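Local coordinates for pseudoazurin (Methylobacterium extorquens, PDB 1PMY), which binds one copper ion and, like other blue copper proteins of the plastocyanin/azurin family, probably carries electrons, here in the periplasm, at residues 39-44 / 55-61; 2-6 / 18-23; 24-28 / 67-71; 48-53 / 70-75; 44-48 / 101-107. The contacts are given in a common frame with arbitrary orientation. Numbering follows the deposited sequence.

Contact 1. Residues 39-44 / 55-61. With CU (copper (II) ion), chain B.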
# COMPACT_ATOMS: atom_id res chain seq x y z
N GLY A 39 -1.14 1.31 16.62
CA GLY A 39 -1.10 2.71 16.15
C GLY A 39 -0.95 2.85 14.62
O GLY A 39 -0.59 3.96 14.22
N HIS A 40 -1.16 1.82 13.88
CA HIS A 40 -1.08 1.89 12.40
C HIS A 40 -2.42 1.61 11.77
O HIS A 40 -3.24 0.91 12.39
CB HIS A 40 0.04 1.01 11.87
CG HIS A 40 1.39 1.27 12.43
ND1 HIS A 40 2.26 2.31 12.24
CD2 HIS A 40 2.05 0.44 13.33
CE1 HIS A 40 3.36 2.15 12.91
NE2 HIS A 40 3.26 1.01 13.56
N ASN A 41 -2.62 2.14 10.55
CA ASN A 41 -3.85 1.77 9.78
C ASN A 41 -3.39 1.65 8.31
O ASN A 41 -2.22 1.88 7.98
CB ASN A 41 -5.08 2.56 9.98
CG ASN A 41 -5.08 3.93 9.27
OD1 ASN A 41 -3.94 4.33 8.89
ND2 ASN A 41 -6.30 4.33 8.97
N VAL A 42 -4.42 1.50 7.48
CA VAL A 42 -4.26 1.44 6.03
C VAL A 42 -5.38 2.32 5.40
O VAL A 42 -6.58 2.27 5.77
CB VAL A 42 -4.45 -0.05 5.55
CG1 VAL A 42 -4.08 -0.06 4.04
CG2 VAL A 42 -3.36 -0.94 6.23
N GLU A 43 -4.92 3.15 4.48
CA GLU A 43 -5.91 4.04 3.80
C GLU A 43 -5.45 4.25 2.39
O GLU A 43 -4.22 4.41 2.09
CB GLU A 43 -6.11 5.38 4.52
CG GLU A 43 -7.08 6.36 3.86
CD GLU A 43 -7.43 7.60 4.62
OE1 GLU A 43 -6.95 7.68 5.75
OE2 GLU A 43 -8.20 8.44 4.16
N THR A 44 -6.44 4.27 1.52
CA THR A 44 -6.12 4.54 0.07
C THR A 44 -5.40 5.93 -0.03
O THR A 44 -5.79 6.87 0.73
CB THR A 44 -7.52 4.72 -0.65
OG1 THR A 44 -8.20 3.43 -0.53
CG2 THR A 44 -7.45 5.21 -2.11
N TYR A 55 -12.86 2.72 -1.72
CA TYR A 55 -11.87 3.49 -0.90
C TYR A 55 -11.75 2.67 0.41
O TYR A 55 -12.78 2.21 0.93
CB TYR A 55 -12.53 4.88 -0.60
CG TYR A 55 -11.54 5.85 0.03
CD1 TYR A 55 -10.67 6.58 -0.77
CD2 TYR A 55 -11.42 5.93 1.42
CE1 TYR A 55 -9.76 7.47 -0.17
CE2 TYR A 55 -10.50 6.82 2.02
CZ TYR A 55 -9.64 7.53 1.21
OH TYR A 55 -8.71 8.41 1.72
N VAL A 56 -10.51 2.52 0.83
CA VAL A 56 -10.21 1.77 2.06
C VAL A 56 -9.73 2.74 3.15
O VAL A 56 -8.91 3.63 2.83
CB VAL A 56 -9.05 0.76 1.73
CG1 VAL A 56 -8.54 0.02 2.97
CG2 VAL A 56 -9.47 -0.16 0.61
N LYS A 57 -10.28 2.56 4.33
CA LYS A 57 -9.89 3.35 5.48
C LYS A 57 -10.23 2.47 6.71
O LYS A 57 -11.32 2.39 7.18
CB LYS A 57 -10.59 4.70 5.67
CG LYS A 57 -9.76 5.46 6.69
CD LYS A 57 -10.31 6.33 7.67
CE LYS A 57 -11.36 7.35 7.48
NZ LYS A 57 -12.37 7.25 8.63
N THR A 58 -9.15 1.89 7.24
CA THR A 58 -9.24 0.97 8.36
C THR A 58 -9.07 1.69 9.69
O THR A 58 -8.62 2.80 9.72
CB THR A 58 -8.29 -0.31 8.20
OG1 THR A 58 -6.88 0.07 8.29
CG2 THR A 58 -8.56 -0.93 6.78
N THR A 59 -9.47 0.96 10.72
CA THR A 59 -9.35 1.45 12.12
C THR A 59 -7.99 1.11 12.66
O THR A 59 -7.30 0.08 12.51
CB THR A 59 -10.45 0.73 13.01
OG1 THR A 59 -11.71 1.09 12.40
CG2 THR A 59 -10.30 1.21 14.47
N VAL A 60 -7.45 2.22 13.22
CA VAL A 60 -6.12 2.18 13.81
C VAL A 60 -5.96 1.05 14.88
O VAL A 60 -6.85 0.90 15.73
CB VAL A 60 -5.68 3.56 14.23
CG1 VAL A 60 -4.37 3.46 15.06
CG2 VAL A 60 -5.49 4.56 13.12
N GLY A 61 -4.87 0.34 14.74
CA GLY A 61 -4.52 -0.74 15.68
C GLY A 61 -5.28 -2.05 15.53
O GLY A 61 -5.07 -2.98 16.35
CU CU B . 1.66 3.75 10.88
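Residues 39-44 and 55-61 run antiparallel, with end-to-end directions 171° apart and a single bridge between Glu43 and Lys57 (CA to CA 4.4 Å). Gly61 N donates to His40 O (2.9 Å), Thr58 N to Val42 O (3.0 Å) and Thr44 N to Val56 O (2.9 Å). Glu43 CA also lies 3.2 Å from Val56 O, a CA-H...O contact. Threonine hydroxyls fill two gaps in the backbone pairing. Val42 N donates to Thr58 OG1 (3.0 Å), and Val56 N donates to Thr44 OG1 (2.8 Å).

At one end Tyr55 OH gives a very short bond to Glu43 OE2 (2.5 Å). Thr44 CB sits over a face of the Tyr55 ring, 3.9 Å from its centroid, as a CH-pi contact. At the other end Val60 CG1 packs on Gly39 C (3.5 Å). In between, Asn41 ND2 donates to Thr58 O (2.9 Å), while Asn41 OD1 accepts from Ala79 N.

The CA-to-CB bond of His40 points away from 55-61, and His40 ND1 binds the copper at 2.1 Å. Cys78, His81 and Met86 complete the site. Asn41 thus links the backbone next to the His40 ligand with that next to Cys78, as the equivalent asparagine does in plastocyanin and azurin. These bonds tie the segment that carries His40 to residues 55-61, and are consistent with a copper site whose geometry is set largely by the protein.

Contact 2. Residues 2-6 / 18-23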
# COMPACT_ATOMS: atom_id res chain seq x y z
N GLU A 2 -4.61 -15.29 0.42
CA GLU A 2 -4.40 -14.20 1.35
C GLU A 2 -2.98 -14.10 1.86
O GLU A 2 -2.38 -15.10 2.35
CB GLU A 2 -5.30 -14.25 2.55
CG GLU A 2 -5.02 -13.25 3.70
CD GLU A 2 -5.92 -13.73 4.83
OE1 GLU A 2 -7.13 -13.54 4.76
OE2 GLU A 2 -5.29 -14.41 5.66
N VAL A 3 -2.49 -12.90 1.67
CA VAL A 3 -1.08 -12.51 1.97
C VAL A 3 -1.15 -11.62 3.22
O VAL A 3 -2.07 -10.80 3.31
CB VAL A 3 -0.56 -11.71 0.72
CG1 VAL A 3 0.74 -11.01 0.90
CG2 VAL A 3 -0.55 -12.64 -0.51
N ALA A 4 -0.19 -11.81 4.09
CA ALA A 4 -0.11 -11.00 5.30
C ALA A 4 1.03 -9.98 5.12
O ALA A 4 2.15 -10.33 4.77
CB ALA A 4 0.29 -12.01 6.45
N VAL A 5 0.71 -8.80 5.59
CA VAL A 5 1.51 -7.62 5.67
C VAL A 5 1.40 -7.09 7.13
O VAL A 5 0.28 -6.94 7.65
CB VAL A 5 0.93 -6.53 4.69
CG1 VAL A 5 1.72 -5.20 4.87
CG2 VAL A 5 1.13 -7.07 3.28
N LYS A 6 2.57 -6.91 7.69
CA LYS A 6 2.77 -6.41 9.03
C LYS A 6 2.89 -4.85 9.04
O LYS A 6 3.59 -4.29 8.20
CB LYS A 6 4.03 -6.89 9.71
CG LYS A 6 4.55 -8.27 9.59
CD LYS A 6 3.75 -9.51 9.56
CE LYS A 6 2.89 -9.82 8.35
NZ LYS A 6 3.81 -10.06 7.13
N PHE A 18 5.56 -0.91 6.29
CA PHE A 18 4.72 -2.04 5.98
C PHE A 18 5.78 -3.09 5.55
O PHE A 18 6.71 -2.71 4.83
CB PHE A 18 3.69 -1.83 4.88
CG PHE A 18 2.51 -0.99 5.25
CD1 PHE A 18 1.40 -1.46 5.95
CD2 PHE A 18 2.48 0.31 4.72
CE1 PHE A 18 0.30 -0.60 6.18
CE2 PHE A 18 1.41 1.17 4.99
CZ PHE A 18 0.34 0.76 5.74
N ASP A 19 5.51 -4.33 5.94
CA ASP A 19 6.54 -5.37 5.46
C ASP A 19 5.72 -6.58 5.00
O ASP A 19 5.13 -7.21 5.92
CB ASP A 19 7.47 -5.71 6.63
CG ASP A 19 8.52 -6.76 6.23
OD1 ASP A 19 8.71 -6.99 5.01
OD2 ASP A 19 9.19 -7.30 7.12
N PRO A 20 5.74 -6.90 3.74
CA PRO A 20 6.41 -6.25 2.67
C PRO A 20 5.69 -4.92 2.22
O PRO A 20 4.54 -4.85 2.52
CB PRO A 20 6.36 -7.27 1.54
CG PRO A 20 5.07 -7.98 1.74
CD PRO A 20 5.03 -8.13 3.29
N ALA A 21 6.54 -4.09 1.62
CA ALA A 21 6.01 -2.77 1.16
C ALA A 21 5.51 -2.88 -0.26
O ALA A 21 4.72 -2.00 -0.77
CB ALA A 21 7.14 -1.76 1.34
N LEU A 22 5.87 -3.94 -0.97
CA LEU A 22 5.46 -4.25 -2.34
C LEU A 22 4.86 -5.68 -2.40
O LEU A 22 5.52 -6.63 -1.97
CB LEU A 22 6.62 -3.95 -3.31
CG LEU A 22 6.31 -4.47 -4.75
CD1 LEU A 22 5.23 -3.67 -5.39
CD2 LEU A 22 7.59 -4.52 -5.52
N VAL A 23 3.61 -5.72 -2.78
CA VAL A 23 2.82 -6.92 -2.87
C VAL A 23 2.30 -7.18 -4.28
O VAL A 23 1.56 -6.33 -4.82
CB VAL A 23 1.59 -6.85 -1.87
CG1 VAL A 23 0.91 -8.24 -1.88
CG2 VAL A 23 2.09 -6.61 -0.43
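Two backbone bonds join the segments. Lys6 and Asp19 form an antiparallel hydrogen-bonded pair, with CA atoms 5.3 Å apart. Lys6 N donates to Asp19 O (3.1 Å) and Asp19 N donates to Lys6 O (3.0 Å). Lys6 O also receives a CA-H...O contact from Phe18 CA at 3.4 Å.

One side chain adds polar contacts. The Lys6 chain folds back on its own strand, and Lys6 NZ donates to Ala4 O at 2.9 Å. A weak bond of 3.4 Å runs from Lys6 NZ to Asp19 O.

Strands 2-8 and 17-25 form the beta hairpin that opens the cupredoxin fold. After Asp19 the second strand breaks at Pro20, which follows a cis peptide bond. When it resumes at Leu22 it has drawn away from its partner: Val3 and Val23 have CA atoms 8.4 Å apart. On its other side strand 2-8 pairs with strand 30-34.

Apolar side chains pack between the segments, across the paired end and the opened part. Val5 lies at the middle of this packing. Val5 CG1 meets Phe18 CB at 3.9 Å, Val5 CG2 meets Pro20 CD at 4.0 Å, and Val5 CG2 meets Val23 CG2 at 3.9 Å. Val3 CG1 reaches Val23 CG1, also at 3.9 Å. The nearest atom of the Phe18 side chain is about 6 Å from the copper, and the side chain lies close to those of Cys78 and Met86.

Contact 3. Residues 24-28 / 67-71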
# COMPACT_ATOMS: atom_id res chain seq x y z
N ARG A 24 2.55 -8.37 -4.79
CA ARG A 24 2.03 -8.81 -6.13
C ARG A 24 0.87 -9.75 -5.91
O ARG A 24 1.12 -10.75 -5.20
CB ARG A 24 3.13 -9.33 -7.00
CG ARG A 24 4.28 -8.35 -7.24
CD ARG A 24 5.40 -8.97 -8.04
NE ARG A 24 6.73 -8.36 -7.69
CZ ARG A 24 7.32 -7.45 -8.45
NH1 ARG A 24 6.81 -7.08 -9.62
NH2 ARG A 24 8.45 -6.84 -8.05
N LEU A 25 -0.31 -9.52 -6.38
CA LEU A 25 -1.51 -10.34 -6.15
C LEU A 25 -2.18 -10.62 -7.50
O LEU A 25 -1.96 -9.93 -8.47
CB LEU A 25 -2.56 -9.46 -5.39
CG LEU A 25 -2.22 -9.05 -3.96
CD1 LEU A 25 -3.44 -8.38 -3.32
CD2 LEU A 25 -1.86 -10.25 -3.13
N LYS A 26 -3.09 -11.58 -7.42
CA LYS A 26 -3.96 -11.95 -8.52
C LYS A 26 -5.35 -11.45 -8.12
O LYS A 26 -5.56 -11.26 -6.92
CB LYS A 26 -4.09 -13.48 -8.67
CG LYS A 26 -2.72 -14.06 -9.14
CD LYS A 26 -3.00 -14.99 -10.32
CE LYS A 26 -3.62 -14.24 -11.55
NZ LYS A 26 -4.34 -15.31 -12.34
N PRO A 27 -6.18 -11.22 -9.12
CA PRO A 27 -7.55 -10.77 -8.83
C PRO A 27 -8.20 -11.85 -7.95
O PRO A 27 -8.05 -13.07 -8.19
CB PRO A 27 -8.18 -10.63 -10.22
CG PRO A 27 -7.15 -10.91 -11.22
CD PRO A 27 -5.94 -11.47 -10.54
N GLY A 28 -8.93 -11.42 -6.93
CA GLY A 28 -9.59 -12.34 -5.96
C GLY A 28 -8.72 -12.46 -4.70
O GLY A 28 -9.31 -12.80 -3.67
N LYS A 67 -9.96 -7.20 0.22
CA LYS A 67 -10.05 -8.12 -0.94
C LYS A 67 -9.88 -7.23 -2.20
O LYS A 67 -10.34 -6.01 -2.20
CB LYS A 67 -11.30 -8.97 -0.92
CG LYS A 67 -11.30 -10.14 -1.91
CD LYS A 67 -12.56 -10.94 -1.72
CE LYS A 67 -12.82 -12.22 -2.43
NZ LYS A 67 -11.67 -13.13 -2.25
N PHE A 68 -9.21 -7.78 -3.20
CA PHE A 68 -8.90 -7.05 -4.41
C PHE A 68 -9.54 -7.71 -5.62
O PHE A 68 -9.19 -8.87 -5.94
CB PHE A 68 -7.41 -6.92 -4.64
CG PHE A 68 -6.69 -6.12 -3.63
CD1 PHE A 68 -6.25 -6.62 -2.41
CD2 PHE A 68 -6.40 -4.78 -3.95
CE1 PHE A 68 -5.57 -5.81 -1.50
CE2 PHE A 68 -5.74 -3.94 -3.06
CZ PHE A 68 -5.32 -4.43 -1.83
N ASP A 69 -10.38 -6.96 -6.34
CA ASP A 69 -10.93 -7.53 -7.56
C ASP A 69 -10.50 -6.82 -8.82
O ASP A 69 -10.27 -7.52 -9.83
CB ASP A 69 -12.44 -7.78 -7.42
CG ASP A 69 -13.05 -6.37 -7.45
OD1 ASP A 69 -12.75 -5.63 -6.48
OD2 ASP A 69 -13.68 -6.03 -8.50
N LYS A 70 -10.37 -5.51 -8.79
CA LYS A 70 -10.00 -4.76 -10.00
C LYS A 70 -8.52 -4.89 -10.21
O LYS A 70 -7.76 -4.66 -9.20
CB LYS A 70 -10.35 -3.28 -9.87
CG LYS A 70 -11.76 -2.94 -9.39
CD LYS A 70 -12.72 -2.95 -10.56
CE LYS A 70 -14.17 -2.84 -9.94
NZ LYS A 70 -15.08 -2.69 -11.11
N GLU A 71 -8.03 -5.16 -11.36
CA GLU A 71 -6.55 -5.21 -11.60
C GLU A 71 -5.97 -3.79 -11.70
O GLU A 71 -6.70 -2.82 -12.04
CB GLU A 71 -6.30 -5.91 -12.93
CG GLU A 71 -6.75 -7.41 -12.89
CD GLU A 71 -6.17 -8.10 -14.11
OE1 GLU A 71 -5.30 -7.66 -14.83
OE2 GLU A 71 -6.65 -9.19 -14.31
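Lys67 opens the second segment with an extended side chain. Its CA-to-CB bond points sideways to residues 24-28, yet Lys67 NZ reaches Gly28 O and donates to it at 2.8 Å.

Phe68 makes two different contacts. Its carbonyl accepts the other hydrogen bond between the segments, from Gly28 N to Phe68 O at 2.7 Å. Its side chain turns to the interior, where Phe68 CD1 lies 3.4 Å from Leu25 CD1. Leu25 and Phe68 both pack on Ile31 and Val90. The Phe68 ring also meets that of Tyr74 edge-to-face. Gly28 has phi 98° and psi -21°, angles at which a CB would be jammed against the carbonyl of Pro27.

The contact lies in the cupredoxin sandwich, away from the copper. It joins the turn between strands 17-25 and 30-34 to the loop between strands 64-67 and 72-77. The two pieces cross obliquely, with end-to-end directions 112° apart.

At Asp69 the two segments come close, with the CA atoms of Pro27 and Asp69 4.9 Å apart. Here Pro27 CB touches Asp69 O at 3.8 Å. The CA-to-CB bonds of Asp69 and Lys70 both point away from residues 24-28. The carboxylate of Glu71 comes up to the edge of the proline ring, with Glu71 OE2 3.6 Å from Pro27 CG. The other oxygen, Glu71 OE1, accepts hydrogen bonds from Asp94 N and Lys95 N.

Contact 4. Residues 48-53 / 70-75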
# COMPACT_ATOMS: atom_id res chain seq x y z
N MET A 48 -4.24 6.97 -6.47
CA MET A 48 -3.36 5.78 -6.59
C MET A 48 -4.26 4.51 -6.50
O MET A 48 -4.06 3.66 -5.61
CB MET A 48 -2.17 5.69 -5.61
CG MET A 48 -1.26 6.85 -5.73
SD MET A 48 0.12 6.74 -4.56
CE MET A 48 1.19 5.62 -5.49
N ALA A 49 -5.20 4.39 -7.44
CA ALA A 49 -6.11 3.22 -7.47
C ALA A 49 -6.84 3.11 -8.81
O ALA A 49 -7.22 4.18 -9.34
CB ALA A 49 -7.15 3.29 -6.35
N PRO A 50 -7.10 1.90 -9.23
CA PRO A 50 -7.85 1.77 -10.51
C PRO A 50 -9.26 2.28 -10.26
O PRO A 50 -9.82 2.31 -9.18
CB PRO A 50 -7.66 0.32 -10.88
CG PRO A 50 -7.54 -0.39 -9.56
CD PRO A 50 -6.74 0.61 -8.66
N ASP A 51 -9.86 2.78 -11.36
CA ASP A 51 -11.21 3.37 -11.26
C ASP A 51 -12.17 2.24 -10.93
O ASP A 51 -11.92 1.14 -11.43
CB ASP A 51 -11.54 4.34 -12.38
CG ASP A 51 -11.26 3.81 -13.74
OD1 ASP A 51 -11.56 2.58 -13.91
OD2 ASP A 51 -10.73 4.58 -14.62
N GLY A 52 -13.07 2.53 -10.02
CA GLY A 52 -14.00 1.41 -9.63
C GLY A 52 -13.62 0.74 -8.33
O GLY A 52 -14.51 0.10 -7.73
N ALA A 53 -12.36 0.85 -7.89
CA ALA A 53 -11.95 0.25 -6.60
C ALA A 53 -12.60 1.04 -5.45
O ALA A 53 -12.75 2.30 -5.49
CB ALA A 53 -10.45 0.19 -6.53
N LYS A 70 -10.37 -5.51 -8.79
CA LYS A 70 -10.00 -4.76 -10.00
C LYS A 70 -8.52 -4.89 -10.21
O LYS A 70 -7.76 -4.66 -9.20
CB LYS A 70 -10.35 -3.28 -9.87
CG LYS A 70 -11.76 -2.94 -9.39
CD LYS A 70 -12.72 -2.95 -10.56
CE LYS A 70 -14.17 -2.84 -9.94
NZ LYS A 70 -15.08 -2.69 -11.11
N GLU A 71 -8.03 -5.16 -11.36
CA GLU A 71 -6.55 -5.21 -11.60
C GLU A 71 -5.97 -3.79 -11.70
O GLU A 71 -6.70 -2.82 -12.04
CB GLU A 71 -6.30 -5.91 -12.93
CG GLU A 71 -6.75 -7.41 -12.89
CD GLU A 71 -6.17 -8.10 -14.11
OE1 GLU A 71 -5.30 -7.66 -14.83
OE2 GLU A 71 -6.65 -9.19 -14.31
N GLY A 72 -4.69 -3.67 -11.41
CA GLY A 72 -4.04 -2.34 -11.47
C GLY A 72 -3.15 -2.12 -10.25
O GLY A 72 -2.84 -3.05 -9.51
N VAL A 73 -2.70 -0.89 -10.12
CA VAL A 73 -1.76 -0.39 -9.16
C VAL A 73 -2.46 0.43 -8.07
O VAL A 73 -3.32 1.29 -8.38
CB VAL A 73 -0.75 0.58 -9.93
CG1 VAL A 73 0.36 1.04 -9.01
CG2 VAL A 73 -0.09 -0.29 -11.06
N TYR A 74 -2.18 0.04 -6.83
CA TYR A 74 -2.84 0.69 -5.65
C TYR A 74 -1.74 1.26 -4.74
O TYR A 74 -0.75 0.52 -4.51
CB TYR A 74 -3.51 -0.43 -4.86
CG TYR A 74 -4.72 -1.04 -5.51
CD1 TYR A 74 -4.56 -1.99 -6.56
CD2 TYR A 74 -6.00 -0.67 -5.11
CE1 TYR A 74 -5.75 -2.57 -7.09
CE2 TYR A 74 -7.15 -1.23 -5.68
CZ TYR A 74 -6.99 -2.20 -6.69
OH TYR A 74 -8.12 -2.81 -7.19
N GLY A 75 -1.94 2.46 -4.20
CA GLY A 75 -0.95 2.96 -3.21
C GLY A 75 -1.80 3.13 -1.89
O GLY A 75 -2.98 3.54 -2.05
O HOH W 1 -5.33 2.41 -3.31
O HOH W 2 -16.92 -0.77 -8.92
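The main bump is Pro50, and it fills a hollow made by Lys70, Gly72 and Tyr74. Pro50 CD sits over a face of the Tyr74 ring, 3.5 Å from the centroid, as a CH-pi contact. Pro50 CB presses on Glu71 O at 3.5 Å. Gly72 leaves room beside it: a CB there would come within 3.1 Å of Pro50 CB.

A second hollow lies at Gly75. Met48 fills it, and a CB on Gly75 would clash with Met48 SD. Ala53 adds a smaller bump, with Ala53 CB 3.7 Å from Tyr74 CE2. It closes the type II turn from Pro50 to Ala53, against which the Lys70 chain lies, with Lys70 CE 3.7 Å from Gly52 O.

Polar bonds are few. Gly75 N donates to Met48 O (2.8 Å), and water 1 donates to Met48 O and to Gly75 O, each at 2.9 Å. Within 70-75, Tyr74 OH donates to Lys70 O (2.8 Å), which probably helps fix the ring that Pro50 packs on.

The contact seats the loop after strand 43-44 on strand 72-77 of the cupredoxin sheet. Its chemistry is mostly apolar, so close fit and two glycine gaps, rather than charge, define the join.

Contact 5. Residues 44-48 / 101-107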
# COMPACT_ATOMS: atom_id res chain seq x y z
N THR A 44 -6.44 4.27 1.52
CA THR A 44 -6.12 4.54 0.07
C THR A 44 -5.40 5.93 -0.03
O THR A 44 -5.79 6.87 0.73
CB THR A 44 -7.52 4.72 -0.65
OG1 THR A 44 -8.20 3.43 -0.53
CG2 THR A 44 -7.45 5.21 -2.11
N ILE A 45 -4.46 6.02 -0.94
CA ILE A 45 -3.92 7.37 -1.27
C ILE A 45 -4.71 7.76 -2.58
O ILE A 45 -4.68 7.06 -3.61
CB ILE A 45 -2.43 7.31 -1.62
CG1 ILE A 45 -1.71 7.20 -0.24
CG2 ILE A 45 -2.00 8.76 -2.24
CD1 ILE A 45 -0.32 6.53 -0.41
N LYS A 46 -5.56 8.78 -2.47
CA LYS A 46 -6.37 9.19 -3.66
C LYS A 46 -5.48 9.43 -4.85
O LYS A 46 -4.38 10.04 -4.77
CB LYS A 46 -7.10 10.49 -3.21
CG LYS A 46 -8.09 10.80 -4.29
CD LYS A 46 -9.25 11.70 -4.05
CE LYS A 46 -9.70 12.52 -5.25
NZ LYS A 46 -8.63 13.54 -5.59
N GLY A 47 -5.85 8.97 -6.03
CA GLY A 47 -5.13 9.11 -7.28
C GLY A 47 -4.21 7.89 -7.46
O GLY A 47 -3.60 7.79 -8.55
N MET A 48 -4.24 6.97 -6.47
CA MET A 48 -3.36 5.78 -6.59
C MET A 48 -4.26 4.51 -6.50
O MET A 48 -4.06 3.66 -5.61
CB MET A 48 -2.17 5.69 -5.61
CG MET A 48 -1.26 6.85 -5.73
SD MET A 48 0.12 6.74 -4.56
CE MET A 48 1.19 5.62 -5.49
N ALA A 101 -0.72 7.38 -14.04
CA ALA A 101 -1.48 8.18 -13.10
C ALA A 101 -0.99 8.05 -11.66
O ALA A 101 -0.81 9.03 -10.90
CB ALA A 101 -2.99 8.06 -13.22
N ALA A 102 -0.80 6.79 -11.26
CA ALA A 102 -0.45 6.49 -9.83
C ALA A 102 0.96 6.99 -9.54
O ALA A 102 1.20 7.56 -8.44
CB ALA A 102 -0.62 5.04 -9.49
N LYS A 103 1.87 6.81 -10.48
CA LYS A 103 3.30 7.23 -10.33
C LYS A 103 3.43 8.75 -10.31
O LYS A 103 4.28 9.34 -9.64
CB LYS A 103 4.04 6.62 -11.47
CG LYS A 103 5.35 5.99 -11.52
CD LYS A 103 5.73 5.70 -12.99
CE LYS A 103 6.16 6.86 -13.83
NZ LYS A 103 5.24 7.79 -14.54
N SER A 104 2.48 9.47 -10.97
CA SER A 104 2.45 10.92 -11.02
C SER A 104 1.99 11.61 -9.77
O SER A 104 2.11 12.86 -9.69
CB SER A 104 1.64 11.38 -12.25
OG SER A 104 2.20 10.86 -13.43
N VAL A 105 1.39 10.90 -8.82
CA VAL A 105 0.95 11.57 -7.55
C VAL A 105 2.22 11.97 -6.83
O VAL A 105 3.24 11.26 -6.84
CB VAL A 105 -0.05 10.68 -6.80
CG1 VAL A 105 -0.37 11.28 -5.41
CG2 VAL A 105 -1.33 10.43 -7.55
N GLN A 106 2.25 13.18 -6.24
CA GLN A 106 3.46 13.68 -5.60
C GLN A 106 3.32 13.47 -4.08
O GLN A 106 2.19 13.35 -3.59
CB GLN A 106 3.85 15.12 -5.97
CG GLN A 106 3.74 15.32 -7.51
CD GLN A 106 3.83 16.76 -7.96
OE1 GLN A 106 4.01 17.77 -7.30
NE2 GLN A 106 3.67 16.88 -9.30
N HIS A 107 4.46 13.45 -3.49
CA HIS A 107 4.53 13.20 -1.99
C HIS A 107 5.73 13.99 -1.45
O HIS A 107 6.55 14.47 -2.23
CB HIS A 107 4.86 11.67 -1.79
CG HIS A 107 3.85 10.74 -2.42
ND1 HIS A 107 3.95 10.10 -3.64
CD2 HIS A 107 2.61 10.46 -1.92
CE1 HIS A 107 2.77 9.43 -3.85
NE2 HIS A 107 1.98 9.66 -2.81
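Met48, Val105 and Ala102 have the most surface buried here. Met48 is the centre. Its backbone passes close to the helix, with the CA atoms of Met48 and Ala102 4.4 Å apart. Its side chain then runs along residues 102-107. Met48 CG packs on Ala102 CB (4.2 Å) and Val105 CG2 (4.0 Å), and Met48 CE reaches Ala102 O at 3.5 Å. Met48 SD approaches the edge of the His107 ring, 3.8 Å from His107 CE1 and 4.7 Å from the ring centroid, a Met-aromatic contact.

Val105 points toward the loop. Val105 CG2 also touches Gly47 O (3.6 Å), and Val105 CG1 lies 4.4 Å from Ile45 CG2. Gly47 is the third residue of a type II turn from Ile45 to Met48, closed by Met48 N to Ile45 O at 2.9 Å. A CB on Gly47 would stand 3.0 Å from Val105 CG2, so its absence lets the turn lie close to the valine.

Ala102, a small residue of helix 99-103, allows the close approach of Met48. Ala102 CA sits 3.6 Å from Gly47 O, and the Ala102 side chain also touches Val73 of strand 72-77.

No hydrogen bond crosses between the segments; the join is packing alone. It sets the loop after strand 43-44 against the C-terminal helical region, the two-helix extension that pseudoazurins add to the cupredoxin beta-sandwich.

Contact 1 holds the copper ligand His40, and contact 2 packs beside it: Phe18 CZ lies 3.6 Å from Asn41 O and Phe18 CE1 lies 3.7 Å from Val42 CG2. Contact 2 touches contact 3 through Val3 CG2 and Leu25 CD2 (3.8 Å), at the end of the sandwich away from the metal. Contacts 3 and 4 share Lys70 and Glu71, with centres 9 Å apart, and Phe68 CD2 meets Tyr74 CZ at 3.8 Å. Contacts 4 and 5 share Met48, with centres 10 Å apart. Contact 5 also shares Thr44 with contact 1, so the chain from the His40 ligand leads to the helical extension. The nearest side-chain atom of Ile45 is about 12 Å from the copper.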